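Local coordinates for monomethylamine corrinoid protein 1 (Methanosarcina barkeri, PDB 3EZX) that carries methyl groups on a corrinoid cofactor between the methyltransferases MtmB and MtbA during methanogenesis from monomethylamine, at residues A[27-32]-A[75-80]. Residues are numbered along the deposited sequence; the frame is centred on the assembly and turned at random.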
ATOM      1  N   GLU A  27     -22.376  -1.716   5.804  1.00 46.74           N
ATOM      2  CA  GLU A  27     -23.314  -0.822   6.476  1.00 43.04           C
ATOM      3  C   GLU A  27     -22.981   0.627   6.175  1.00 39.66           C
ATOM      4  O   GLU A  27     -23.853   1.416   5.812  1.00 47.37           O
ATOM      5  CB  GLU A  27     -23.275  -1.027   7.993  1.00 48.29           C
ATOM      6  CG  GLU A  27     -24.227  -0.111   8.759  1.00 50.92           C
ATOM      7  CD  GLU A  27     -24.071  -0.217  10.265  1.00 58.85           C
ATOM      8  OE1 GLU A  27     -24.073  -1.348  10.794  1.00 62.33           O
ATOM      9  OE2 GLU A  27     -23.951   0.836  10.922  1.00 65.19           O
ATOM     10  N   ALA A  28     -21.712   0.972   6.338  1.00 30.13           N
ATOM     11  CA  ALA A  28     -21.261   2.328   6.095  1.00 30.79           C
ATOM     12  C   ALA A  28     -21.396   2.640   4.619  1.00 40.66           C
ATOM     13  O   ALA A  28     -21.871   3.712   4.237  1.00 39.38           O
ATOM     14  CB  ALA A  28     -19.813   2.476   6.530  1.00 41.12           C
ATOM     15  N   LEU A  29     -20.972   1.689   3.795  1.00 41.67           N
ATOM     16  CA  LEU A  29     -21.019   1.831   2.344  1.00 40.80           C
ATOM     17  C   LEU A  29     -22.452   2.110   1.884  1.00 45.52           C
ATOM     18  O   LEU A  29     -22.706   3.046   1.124  1.00 54.20           O
ATOM     19  CB  LEU A  29     -20.498   0.549   1.702  1.00 34.13           C
ATOM     20  CG  LEU A  29     -19.895   0.568   0.301  1.00 37.49           C
ATOM     21  CD1 LEU A  29     -18.636   1.430   0.266  1.00 27.79           C
ATOM     22  CD2 LEU A  29     -19.564  -0.866  -0.091  1.00 44.63           C
ATOM     23  N   ALA A  30     -23.388   1.301   2.367  1.00 50.99           N
ATOM     24  CA  ALA A  30     -24.798   1.451   2.019  1.00 53.47           C
ATOM     25  C   ALA A  30     -25.363   2.764   2.559  1.00 57.17           C
ATOM     26  O   ALA A  30     -26.438   3.196   2.150  1.00 60.83           O
ATOM     27  CB  ALA A  30     -25.596   0.278   2.570  1.00 49.89           C
ATOM     28  N   ALA A  31     -24.638   3.389   3.483  1.00 52.64           N
ATOM     29  CA  ALA A  31     -25.069   4.652   4.071  1.00 46.22           C
ATOM     30  C   ALA A  31     -24.508   5.811   3.258  1.00 44.22           C
ATOM     31  O   ALA A  31     -24.411   6.936   3.740  1.00 41.97           O
ATOM     32  CB  ALA A  31     -24.599   4.747   5.515  1.00 54.45           C
ATOM     33  N   GLY A  32     -24.120   5.515   2.024  1.00 44.80           N
ATOM     34  CA  GLY A  32     -23.582   6.539   1.153  1.00 42.37           C
ATOM     35  C   GLY A  32     -22.197   7.025   1.535  1.00 45.29           C
ATOM     36  O   GLY A  32     -21.750   8.065   1.047  1.00 46.51           O
ATOM     37  N   MET A  75     -11.078  -5.080   3.033  1.00 40.13           N
ATOM     38  CA  MET A  75     -10.591  -4.673   1.722  1.00 39.26           C
ATOM     39  C   MET A  75     -11.255  -5.427   0.578  1.00 38.50           C
ATOM     40  O   MET A  75     -11.382  -4.900  -0.525  1.00 34.16           O
ATOM     41  CB  MET A  75      -9.074  -4.841   1.668  1.00 37.43           C
ATOM     42  CG  MET A  75      -8.327  -3.836   2.529  1.00 46.01           C
ATOM     43  SD  MET A  75      -8.345  -2.183   1.810  1.00 54.21           S
ATOM     44  CE  MET A  75      -9.946  -1.632   2.275  1.00 35.80           C
ATOM     45  N   GLU A  76     -11.687  -6.654   0.846  1.00 30.46           N
ATOM     46  CA  GLU A  76     -12.353  -7.448  -0.174  1.00 40.58           C
ATOM     47  C   GLU A  76     -13.697  -6.806  -0.515  1.00 42.36           C
ATOM     48  O   GLU A  76     -14.206  -6.951  -1.627  1.00 45.21           O
ATOM     49  CB  GLU A  76     -12.567  -8.882   0.316  1.00 40.03           C
ATOM     50  CG  GLU A  76     -11.286  -9.602   0.683  1.00 45.31           C
ATOM     51  CD  GLU A  76     -11.514 -11.073   0.956  1.00 65.88           C
ATOM     52  OE1 GLU A  76     -12.481 -11.402   1.678  1.00 70.74           O
ATOM     53  OE2 GLU A  76     -10.725 -11.901   0.453  1.00 74.71           O
ATOM     54  N   VAL A  77     -14.267  -6.085   0.444  1.00 36.74           N
ATOM     55  CA  VAL A  77     -15.542  -5.426   0.218  1.00 35.24           C
ATOM     56  C   VAL A  77     -15.372  -4.029  -0.375  1.00 37.21           C
ATOM     57  O   VAL A  77     -16.210  -3.580  -1.147  1.00 46.39           O
ATOM     58  CB  VAL A  77     -16.355  -5.311   1.522  1.00 38.02           C
ATOM     59  CG1 VAL A  77     -17.675  -4.616   1.250  1.00 20.68           C
ATOM     60  CG2 VAL A  77     -16.606  -6.694   2.106  1.00 24.26           C
ATOM     61  N   LEU A  78     -14.283  -3.351  -0.023  1.00 35.75           N
ATOM     62  CA  LEU A  78     -14.037  -1.998  -0.519  1.00 35.70           C
ATOM     63  C   LEU A  78     -13.253  -1.917  -1.834  1.00 41.11           C
ATOM     64  O   LEU A  78     -13.482  -1.008  -2.633  1.00 36.24           O
ATOM     65  CB  LEU A  78     -13.313  -1.169   0.552  1.00 32.09           C
ATOM     66  CG  LEU A  78     -13.945  -1.098   1.949  1.00 28.22           C
ATOM     67  CD1 LEU A  78     -13.043  -0.300   2.859  1.00 29.86           C
ATOM     68  CD2 LEU A  78     -15.323  -0.467   1.886  1.00 29.87           C
ATOM     69  N   THR A  79     -12.329  -2.850  -2.062  1.00 37.52           N
ATOM     70  CA  THR A  79     -11.528  -2.839  -3.290  1.00 37.64           C
ATOM     71  C   THR A  79     -12.397  -2.674  -4.534  1.00 40.48           C
ATOM     72  O   THR A  79     -12.165  -1.778  -5.347  1.00 32.20           O
ATOM     73  CB  THR A  79     -10.685  -4.127  -3.439  1.00 35.15           C
ATOM     74  OG1 THR A  79      -9.602  -4.102  -2.501  1.00 39.16           O
ATOM     75  CG2 THR A  79     -10.125  -4.242  -4.846  1.00 28.48           C
ATOM     76  N   PRO A  80     -13.401  -3.544  -4.707  1.00 33.47           N
ATOM     77  CA  PRO A  80     -14.251  -3.402  -5.887  1.00 42.31           C
ATOM     78  C   PRO A  80     -14.913  -2.026  -5.929  1.00 43.93           C
ATOM     79  O   PRO A  80     -15.083  -1.437  -6.996  1.00 54.82           O
ATOM     80  CB  PRO A  80     -15.254  -4.547  -5.730  1.00 36.51           C
ATOM     81  CG  PRO A  80     -15.291  -4.783  -4.255  1.00 41.83           C
ATOM     82  CD  PRO A  80     -13.843  -4.676  -3.878  1.00 40.97           C
TER
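Leu29 reaches from helix 20-30 to helix 61-82, sending one methyl to Leu78 and the other to Val77. The closer, inner half is the leucine pair, where Leu29 CD1 lies 4.1 Å from Leu78 CD2 and Leu78 is buried. The two side chains run past one another in opposite directions, each helix contributing one branch. The CB of Leu29 already points toward helix 61-82, and with CG roughly anti to the backbone N (chi1 -155°) the two methyls extend further that way; Leu78 does not start out aimed at Leu29, and it is the CD2 branch that closes the distance. The Val77 side is looser and in part faces solvent, as Leu29 and Val77 are both partly exposed; here Leu29 CD2 stands 4.4 Å from Val77 CG1. The contact is wholly apolar and small, about 90 Å² in all, with the nearest CA atoms, those of Leu29 and Leu78, 8.5 Å apart. Just beyond Leu29 its helix stops in a Schellman motif, with Gly32 at positive phi as the C-prime residue and Gly32 N hydrogen-bonded to Leu29 O at 3.0 Å. On the other helix, Met75 O accepts hydrogen bonds from Thr79 N and Thr79 OG1 on opposite faces of its carbonyl plane, OG1 at 2.8 Å, just before the kink at Pro80. This is helix-to-helix packing in the N-terminal helical bundle, with the Leu78 side chain about 10 Å from the bound cobamide. Helix 35-55 covers the buried side, Ile38 touching both Ala28 and Leu78, while helix 3-14 lies against Ala28 through Ile5.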